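Local structure of haloacid dehalogenase-like hydrolase (Klebsiella pneumoniae subsp. pneumoniae, 3PGV) at residues A[56-61]-A[80-85]; A[76-81]-A[90-95]; A[85-90]-A[206-211]. The protein is a HAD-superfamily hydrolase of the Cof family that binds a divalent metal ion and probably acts as a magnesium-dependent phosphatase. All coordinates share one frame; numbering follows the deposited sequence.

Contact 1 (A[56-61]-A[80-85]); sequences NFVFAT and YMITSN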
loop_
_atom_site.group_PDB
_atom_site.type_symbol
_atom_site.label_atom_id
_atom_site.label_comp_id
_atom_site.label_asym_id
_atom_site.label_seq_id
_atom_site.Cartn_x
_atom_site.Cartn_y
_atom_site.Cartn_z
ATOM N N ASN A 56 -17.381 0.732 -8.887
ATOM C CA ASN A 56 -16.317 1.673 -8.534
ATOM C C ASN A 56 -15.058 0.937 -8.169
ATOM O O ASN A 56 -15.119 -0.101 -7.508
ATOM C CB ASN A 56 -16.747 2.544 -7.369
ATOM C CG ASN A 56 -17.914 3.411 -7.688
ATOM O OD1 ASN A 56 -17.768 4.475 -8.283
ATOM N ND2 ASN A 56 -19.115 2.924 -7.395
ATOM N N PHE A 57 -13.903 1.482 -8.560
ATOM C CA PHE A 57 -12.623 0.861 -8.259
ATOM C C PHE A 57 -11.773 1.739 -7.411
ATOM O O PHE A 57 -11.728 2.955 -7.614
ATOM C CB PHE A 57 -11.884 0.477 -9.542
ATOM C CG PHE A 57 -12.427 -0.758 -10.211
ATOM C CD1 PHE A 57 -13.461 -0.670 -11.140
ATOM C CD2 PHE A 57 -11.921 -2.016 -9.903
ATOM C CE1 PHE A 57 -13.972 -1.813 -11.750
ATOM C CE2 PHE A 57 -12.434 -3.160 -10.514
ATOM C CZ PHE A 57 -13.453 -3.052 -11.439
ATOM N N VAL A 58 -11.111 1.138 -6.425
ATOM C CA VAL A 58 -10.186 1.843 -5.542
ATOM C C VAL A 58 -8.884 1.050 -5.500
ATOM O O VAL A 58 -8.900 -0.139 -5.194
ATOM C CB VAL A 58 -10.785 2.048 -4.117
ATOM C CG1 VAL A 58 -9.808 2.791 -3.219
ATOM C CG2 VAL A 58 -12.122 2.783 -4.187
ATOM N N PHE A 59 -7.784 1.673 -5.883
ATOM C CA PHE A 59 -6.493 0.993 -5.889
ATOM C C PHE A 59 -5.638 1.448 -4.718
ATOM O O PHE A 59 -5.600 2.645 -4.408
ATOM C CB PHE A 59 -5.788 1.166 -7.239
ATOM C CG PHE A 59 -6.639 0.667 -8.386
ATOM C CD1 PHE A 59 -6.875 -0.696 -8.557
ATOM C CD2 PHE A 59 -7.303 1.560 -9.220
ATOM C CE1 PHE A 59 -7.751 -1.151 -9.548
ATOM C CE2 PHE A 59 -8.152 1.099 -10.236
ATOM C CZ PHE A 59 -8.367 -0.247 -10.396
ATOM N N ALA A 60 -5.103 0.479 -3.953
ATOM C CA ALA A 60 -4.393 0.767 -2.707
ATOM C C ALA A 60 -2.996 0.201 -2.722
ATOM O O ALA A 60 -2.817 -1.011 -2.814
ATOM C CB ALA A 60 -5.172 0.217 -1.524
ATOM N N THR A 61 -2.001 1.063 -2.599
ATOM C CA THR A 61 -0.617 0.623 -2.663
ATOM C C THR A 61 0.239 1.253 -1.577
ATOM O O THR A 61 -0.124 2.299 -1.017
ATOM C CB THR A 61 -0.047 0.892 -4.071
ATOM O OG1 THR A 61 1.320 0.447 -4.125
ATOM C CG2 THR A 61 -0.146 2.366 -4.472
ATOM N N TYR A 80 -10.239 6.291 -7.451
ATOM C CA TYR A 80 -9.530 6.864 -6.313
ATOM C C TYR A 80 -8.232 6.071 -6.114
ATOM O O TYR A 80 -8.213 4.843 -6.314
ATOM C CB TYR A 80 -10.383 6.800 -5.046
ATOM C CG TYR A 80 -11.348 7.957 -4.900
ATOM C CD1 TYR A 80 -10.911 9.205 -4.469
ATOM C CD2 TYR A 80 -12.713 7.782 -5.112
ATOM C CE1 TYR A 80 -11.796 10.270 -4.323
ATOM C CE2 TYR A 80 -13.611 8.831 -4.942
ATOM C CZ TYR A 80 -13.149 10.078 -4.546
ATOM O OH TYR A 80 -14.034 11.122 -4.377
HETATM N N MSE A 81 -7.148 6.766 -5.769
HETATM C CA MSE A 81 -5.843 6.138 -5.608
HETATM C C MSE A 81 -5.351 6.296 -4.172
HETATM O O MSE A 81 -5.147 7.425 -3.706
HETATM C CB MSE A 81 -4.838 6.761 -6.602
HETATM C CG MSE A 81 -3.485 6.065 -6.629
HETATM SE SE MSE A 81 -3.552 4.225 -7.331
HETATM C CE MSE A 81 -4.484 4.563 -9.004
ATOM N N ILE A 82 -5.206 5.165 -3.449
ATOM C CA ILE A 82 -4.651 5.145 -2.093
ATOM C C ILE A 82 -3.169 4.841 -2.209
ATOM O O ILE A 82 -2.808 3.793 -2.742
ATOM C CB ILE A 82 -5.374 4.080 -1.214
ATOM C CG1 ILE A 82 -6.852 4.429 -1.002
ATOM C CG2 ILE A 82 -4.646 3.866 0.114
ATOM C CD1 ILE A 82 -7.653 3.309 -0.355
ATOM N N THR A 83 -2.301 5.770 -1.762
ATOM C CA THR A 83 -0.847 5.541 -1.802
ATOM C C THR A 83 -0.225 5.655 -0.402
ATOM O O THR A 83 -0.928 5.986 0.554
ATOM C CB THR A 83 -0.172 6.457 -2.821
ATOM O OG1 THR A 83 -0.384 7.823 -2.446
ATOM C CG2 THR A 83 -0.647 6.198 -4.255
ATOM N N SER A 84 1.080 5.328 -0.276
ATOM C CA SER A 84 1.803 5.319 1.014
ATOM C C SER A 84 0.997 4.598 2.120
ATOM O O SER A 84 0.957 5.053 3.268
ATOM C CB SER A 84 2.188 6.737 1.441
ATOM O OG SER A 84 3.185 7.285 0.595
ATOM N N ASN A 85 0.353 3.460 1.748
ATOM C CA ASN A 85 -0.422 2.598 2.655
ATOM C C ASN A 85 -1.544 3.329 3.362
ATOM O O ASN A 85 -1.811 3.058 4.521
ATOM C CB ASN A 85 0.492 1.898 3.655
ATOM C CG ASN A 85 1.442 0.945 3.013
ATOM O OD1 ASN A 85 1.046 0.024 2.306
ATOM N ND2 ASN A 85 2.708 1.088 3.319
#

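Contact 2 (A[76-81]-A[90-95]); sequences GIRSYM and HDSDGQ. With EDO (1,2-ethanediol), chain K.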
loop_
_atom_site.group_PDB
_atom_site.type_symbol
_atom_site.label_atom_id
_atom_site.label_comp_id
_atom_site.label_asym_id
_atom_site.label_seq_id
_atom_site.Cartn_x
_atom_site.Cartn_y
_atom_site.Cartn_z
ATOM N N GLY A 76 -7.244 2.996 -17.577
ATOM C CA GLY A 76 -8.306 3.194 -18.556
ATOM C C GLY A 76 -9.613 3.633 -17.936
ATOM O O GLY A 76 -10.588 3.895 -18.653
ATOM N N ILE A 77 -9.649 3.731 -16.593
ATOM C CA ILE A 77 -10.846 4.146 -15.846
ATOM C C ILE A 77 -10.504 5.222 -14.821
ATOM O O ILE A 77 -9.354 5.343 -14.409
ATOM C CB ILE A 77 -11.544 2.926 -15.166
ATOM C CG1 ILE A 77 -10.592 2.241 -14.134
ATOM C CG2 ILE A 77 -12.063 1.915 -16.228
ATOM C CD1 ILE A 77 -11.274 1.363 -13.157
ATOM N N ARG A 78 -11.513 5.983 -14.384
ATOM C CA ARG A 78 -11.338 7.003 -13.351
ATOM C C ARG A 78 -11.525 6.318 -12.009
ATOM O O ARG A 78 -12.532 5.622 -11.809
ATOM C CB ARG A 78 -12.378 8.159 -13.523
ATOM C CG ARG A 78 -12.573 8.661 -14.976
ATOM C CD ARG A 78 -11.805 9.931 -15.301
ATOM N NE ARG A 78 -12.216 11.043 -14.456
ATOM C CZ ARG A 78 -11.583 12.202 -14.416
ATOM N NH1 ARG A 78 -10.537 12.419 -15.200
ATOM N NH2 ARG A 78 -11.978 13.151 -13.579
ATOM N N SER A 79 -10.546 6.453 -11.106
ATOM C CA SER A 79 -10.591 5.764 -9.812
ATOM C C SER A 79 -9.875 6.545 -8.729
ATOM O O SER A 79 -8.967 7.326 -9.026
ATOM C CB SER A 79 -9.970 4.373 -9.932
ATOM O OG SER A 79 -8.641 4.448 -10.425
ATOM N N TYR A 80 -10.239 6.291 -7.451
ATOM C CA TYR A 80 -9.530 6.864 -6.313
ATOM C C TYR A 80 -8.232 6.071 -6.114
ATOM O O TYR A 80 -8.213 4.843 -6.314
ATOM C CB TYR A 80 -10.383 6.800 -5.046
ATOM C CG TYR A 80 -11.348 7.957 -4.900
ATOM C CD1 TYR A 80 -10.911 9.205 -4.469
ATOM C CD2 TYR A 80 -12.713 7.782 -5.112
ATOM C CE1 TYR A 80 -11.796 10.270 -4.323
ATOM C CE2 TYR A 80 -13.611 8.831 -4.942
ATOM C CZ TYR A 80 -13.149 10.078 -4.546
ATOM O OH TYR A 80 -14.034 11.122 -4.377
HETATM N N MSE A 81 -7.148 6.766 -5.769
HETATM C CA MSE A 81 -5.843 6.138 -5.608
HETATM C C MSE A 81 -5.351 6.296 -4.172
HETATM O O MSE A 81 -5.147 7.425 -3.706
HETATM C CB MSE A 81 -4.838 6.761 -6.602
HETATM C CG MSE A 81 -3.485 6.065 -6.629
HETATM SE SE MSE A 81 -3.552 4.225 -7.331
HETATM C CE MSE A 81 -4.484 4.563 -9.004
ATOM N N HIS A 90 -5.768 10.321 -3.578
ATOM C CA HIS A 90 -5.943 11.235 -4.694
ATOM C C HIS A 90 -7.168 10.839 -5.461
ATOM O O HIS A 90 -7.470 9.653 -5.554
ATOM C CB HIS A 90 -4.727 11.196 -5.623
ATOM C CG HIS A 90 -3.511 11.871 -5.076
ATOM N ND1 HIS A 90 -2.752 11.288 -4.078
ATOM C CD2 HIS A 90 -2.877 12.990 -5.510
ATOM C CE1 HIS A 90 -1.715 12.093 -3.893
ATOM N NE2 HIS A 90 -1.745 13.130 -4.731
ATOM N N ASP A 91 -7.877 11.809 -6.031
ATOM C CA ASP A 91 -8.999 11.499 -6.906
ATOM C C ASP A 91 -8.476 11.217 -8.323
ATOM O O ASP A 91 -7.266 11.301 -8.556
ATOM C CB ASP A 91 -10.060 12.637 -6.899
ATOM C CG ASP A 91 -9.580 13.991 -7.424
ATOM O OD1 ASP A 91 -8.519 14.032 -8.094
ATOM O OD2 ASP A 91 -10.313 14.989 -7.244
ATOM N N SER A 92 -9.383 10.913 -9.274
ATOM C CA SER A 92 -9.000 10.597 -10.660
ATOM C C SER A 92 -8.298 11.757 -11.393
ATOM O O SER A 92 -7.649 11.522 -12.408
ATOM C CB SER A 92 -10.206 10.119 -11.451
ATOM O OG SER A 92 -11.292 11.019 -11.323
ATOM N N ASP A 93 -8.381 12.992 -10.849
ATOM C CA ASP A 93 -7.752 14.172 -11.459
ATOM C C ASP A 93 -6.389 14.524 -10.858
ATOM O O ASP A 93 -5.791 15.552 -11.229
ATOM C CB ASP A 93 -8.704 15.377 -11.413
ATOM C CG ASP A 93 -9.897 15.205 -12.322
ATOM O OD1 ASP A 93 -9.690 14.888 -13.525
ATOM O OD2 ASP A 93 -11.048 15.326 -11.826
ATOM N N GLY A 94 -5.900 13.672 -9.951
ATOM C CA GLY A 94 -4.600 13.864 -9.323
ATOM C C GLY A 94 -4.629 14.819 -8.151
ATOM O O GLY A 94 -3.573 15.204 -7.633
ATOM N N GLN A 95 -5.837 15.213 -7.717
ATOM C CA GLN A 95 -6.000 16.124 -6.588
ATOM C C GLN A 95 -5.893 15.342 -5.276
ATOM O O GLN A 95 -6.550 14.302 -5.124
ATOM C CB GLN A 95 -7.348 16.879 -6.687
ATOM C CG GLN A 95 -7.514 17.657 -8.022
ATOM C CD GLN A 95 -8.862 18.344 -8.172
ATOM O OE1 GLN A 95 -8.953 19.474 -8.653
ATOM N NE2 GLN A 95 -9.941 17.655 -7.823
HETATM C C1 EDO K . -12.853 8.834 -8.933
HETATM O O1 EDO K . -12.451 9.976 -8.171
HETATM C C2 EDO K . -14.203 9.104 -9.591
HETATM O O2 EDO K . -14.472 8.084 -10.569
HETATM O O HOH W 1 -2.786 8.727 -2.945
#

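Contact 3 (A[85-90]-A[206-211]); sequences NGARVH and GGVSKG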
loop_
_atom_site.group_PDB
_atom_site.type_symbol
_atom_site.label_atom_id
_atom_site.label_comp_id
_atom_site.label_asym_id
_atom_site.label_seq_id
_atom_site.Cartn_x
_atom_site.Cartn_y
_atom_site.Cartn_z
ATOM N N ASN A 85 0.353 3.460 1.748
ATOM C CA ASN A 85 -0.422 2.598 2.655
ATOM C C ASN A 85 -1.544 3.329 3.362
ATOM O O ASN A 85 -1.811 3.058 4.521
ATOM C CB ASN A 85 0.492 1.898 3.655
ATOM C CG ASN A 85 1.442 0.945 3.013
ATOM O OD1 ASN A 85 1.046 0.024 2.306
ATOM N ND2 ASN A 85 2.708 1.088 3.319
ATOM N N GLY A 86 -2.210 4.238 2.652
ATOM C CA GLY A 86 -3.350 4.970 3.201
ATOM C C GLY A 86 -3.030 6.346 3.745
ATOM O O GLY A 86 -3.931 7.049 4.184
ATOM N N ALA A 87 -1.750 6.750 3.729
ATOM C CA ALA A 87 -1.370 8.082 4.217
ATOM C C ALA A 87 -1.826 9.167 3.239
ATOM O O ALA A 87 -2.005 10.313 3.635
ATOM C CB ALA A 87 0.130 8.156 4.432
ATOM N N ARG A 88 -2.066 8.786 1.962
ATOM C CA ARG A 88 -2.512 9.717 0.935
ATOM C C ARG A 88 -3.692 9.136 0.154
ATOM O O ARG A 88 -3.734 7.932 -0.109
ATOM C CB ARG A 88 -1.357 10.028 -0.061
ATOM C CG ARG A 88 -0.125 10.721 0.541
ATOM C CD ARG A 88 -0.386 12.169 0.852
ATOM N NE ARG A 88 0.846 12.903 1.164
ATOM C CZ ARG A 88 1.392 12.960 2.378
ATOM N NH1 ARG A 88 0.857 12.278 3.387
ATOM N NH2 ARG A 88 2.492 13.669 2.584
ATOM N N VAL A 89 -4.600 10.000 -0.285
ATOM C CA VAL A 89 -5.650 9.644 -1.233
ATOM C C VAL A 89 -5.730 10.731 -2.307
ATOM O O VAL A 89 -5.676 11.923 -1.987
ATOM C CB VAL A 89 -7.033 9.377 -0.561
ATOM C CG1 VAL A 89 -8.169 9.485 -1.573
ATOM C CG2 VAL A 89 -7.056 8.020 0.120
ATOM N N HIS A 90 -5.768 10.321 -3.578
ATOM C CA HIS A 90 -5.943 11.235 -4.694
ATOM C C HIS A 90 -7.168 10.839 -5.461
ATOM O O HIS A 90 -7.470 9.653 -5.554
ATOM C CB HIS A 90 -4.727 11.196 -5.623
ATOM C CG HIS A 90 -3.511 11.871 -5.076
ATOM N ND1 HIS A 90 -2.752 11.288 -4.078
ATOM C CD2 HIS A 90 -2.877 12.990 -5.510
ATOM C CE1 HIS A 90 -1.715 12.093 -3.893
ATOM N NE2 HIS A 90 -1.745 13.130 -4.731
ATOM N N GLY A 206 -0.560 6.131 13.371
ATOM C CA GLY A 206 -1.621 5.314 13.931
ATOM C C GLY A 206 -2.962 5.708 13.357
ATOM O O GLY A 206 -3.256 6.904 13.217
ATOM N N GLY A 207 -3.726 4.720 12.932
ATOM C CA GLY A 207 -5.007 4.964 12.295
ATOM C C GLY A 207 -4.886 5.098 10.791
ATOM O O GLY A 207 -5.878 5.311 10.098
ATOM N N VAL A 208 -3.685 4.959 10.279
ATOM C CA VAL A 208 -3.445 5.011 8.844
ATOM C C VAL A 208 -3.133 3.600 8.328
ATOM O O VAL A 208 -2.232 2.946 8.843
ATOM C CB VAL A 208 -2.311 6.004 8.499
ATOM C CG1 VAL A 208 -1.898 5.890 7.027
ATOM C CG2 VAL A 208 -2.700 7.429 8.853
ATOM N N SER A 209 -3.925 3.121 7.365
ATOM C CA SER A 209 -3.718 1.837 6.688
ATOM C C SER A 209 -4.522 1.849 5.409
ATOM O O SER A 209 -5.349 2.749 5.221
ATOM C CB SER A 209 -4.161 0.664 7.573
ATOM O OG SER A 209 -5.571 0.531 7.603
ATOM N N LYS A 210 -4.320 0.844 4.531
ATOM C CA LYS A 210 -5.112 0.748 3.307
ATOM C C LYS A 210 -6.608 0.578 3.635
ATOM O O LYS A 210 -7.461 1.130 2.928
ATOM C CB LYS A 210 -4.631 -0.405 2.425
ATOM C CG LYS A 210 -3.217 -0.245 1.905
ATOM C CD LYS A 210 -2.890 -1.363 0.953
ATOM C CE LYS A 210 -1.461 -1.360 0.504
ATOM N NZ LYS A 210 -1.213 -2.423 -0.485
ATOM N N GLY A 211 -6.896 -0.132 4.743
ATOM C CA GLY A 211 -8.252 -0.377 5.214
ATOM C C GLY A 211 -8.957 0.862 5.706
ATOM O O GLY A 211 -10.126 1.074 5.386
#

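Contact 1 (A[56-61]-A[80-85])
Phe59 and Ile82 lie at the middle of a parallel backbone ladder between 56-60 and 80-83. Phe59 N donates to Tyr80 O at 3.2 Å, and Ile82 N returns a bond to Phe59 O at 2.7 Å. Thr61 N follows to Ile82 O at 2.9 Å. Beyond the strand ends, Asn85 N binds Thr61 O at 3.0 Å, which carries the pairing into the loop.

The apolar contacts divide over the two faces of the sheet. On one, Val58 CG1 meets Ile82 CD1 at 3.6 Å, a contact made possible by CG1 lying anti to the backbone N (chi1 -180°), while Ala60 CB rests against Ile82 CB at 3.9 Å. Helix 210-220 packs over this face. On the other, the bent chain of Met81, a selenomethionine, folds back so that its SE sits 3.8 Å from Phe59 CB.

At the C-terminal end, the side chains of Thr61 and Thr83 lie side by side, pointing the same way, with their CG2 methyls in contact, and Thr61 OG1 accepts from Arg63 N. Thr61 also touches Asp29, a calcium ligand. The whole is a beta-alpha-beta unit of the Rossmann-like HAD core, with Thr61 consistent with the family's motif II threonine.

Contact 2 (A[76-81]-A[90-95])
Arg78 turns its chain at the first torsion (chi1 -44°) and bends again at the next two, which swings the guanidinium across to Asp93. The two residues flank the open end of the beta hairpin formed by strands 80-83 and 88-90. Their salt bridge, Arg78 NH2 to Asp93 OD1 at 2.9 Å, is backed by a longer NH1 bond to the same oxygen. Both hydrogen bonds are weak, the one oxygen being shared between NH1 and NH2 at the guanidinium edge; the guanidinium and carboxylate planes stand 60° apart. Ser92 lies over one guanidinium face, and its CB also packs 3.6 Å from Arg78 CB.

Asp91 to Gly94 form a type I turn. Asp91 CG is placed between its own backbone N and carbonyl carbon (chi1 63°), which directs OD1 back over the turn. Asp93 N reaches Asp91 OD1 at 2.9 Å, closing an Asx turn, and Gln95 N reaches that same OD1 at 3.0 Å from the opposite face of the carboxylate. Two backbone amides thus pin the side chain.

A bound 1,2-ethanediol, probably from the crystallisation liquor, has its O1 over the centre of the Tyr80 ring, 3.5 Å above its plane. O1 weakly accepts from Ser92 N, and O2 weakly donates to Arg78 O.

Where the strands pair, Met81 and His90 form an antiparallel hydrogen-bonded pair: Met81 N to His90 O is 2.9 Å and His90 N to Met81 O is 3.0 Å. A water donates to Met81 O and also bonds His90 ND1 in the plane of the imidazole ring, 2.8 Å from that nitrogen.

Contact 3 (A[85-90]-A[206-211])
Gly86 and Lys210 bring their backbones to a CA-CA distance of 4.6 Å without a single hydrogen bond across the contact. The positive phi of Gly86 (97°) and its lack of a side chain let its CA settle 3.6 Å from Ser209 O. Beside it, Asn85 O lies 3.1 Å from Ser209 C; Lys210 N is also near that oxygen, but at a poor angle for bonding.

Val208 points toward the 85-87 turn. Its CG1, anti to the backbone N at chi1 171°, presses 3.4 Å from Ala87 N and 4.0 Å from Ala87 CB. Ala87 and Arg88 together face Thr83 as a classic beta bulge at the start of strand 88-90.

Ser209 occupies the N-cap position of helix 210-220, its OG bonded to His212 ND1. From the first turn Lys210 stretches out fully extended beyond CG, crossing Asn85 so that CE passes 3.4 Å from Asn85 OD1. That oxygen accepts from Asn236 ND2. The lysine NZ ends in salt bridges to Asp27 and Asp237, a hydrogen bond to Ala60 O and a salt bridge to the sulfonate of a bound buffer molecule. Such a lysine, reaching the metal-binding aspartate from a helix start, is consistent with the motif III lysine of the HAD active site.

Overall arrangement
From the N terminus, contact 1 comes first: it closes the beta-alpha-beta unit in which the chain leaves strand 56-60, runs through helix 69-75 and returns on strand 80-83. Contact 2 begins in the loop leading into that strand and closes the hairpin to strand 88-90, sharing Tyr80 and Met81 with contact 1. Contact 3 follows contact 1 in series, meeting it at Asn85, but crosses contact 2, because 85-90 begins inside the hairpin. It closes a far longer loop, whose excursion includes the six-stranded second sheet. Together they tie strands 56-60, 80-83 and 88-90 and bring the start of helix 210-220, whose Lys210 side chain lies about 5 Å from the calcium ion, against the hairpin turn.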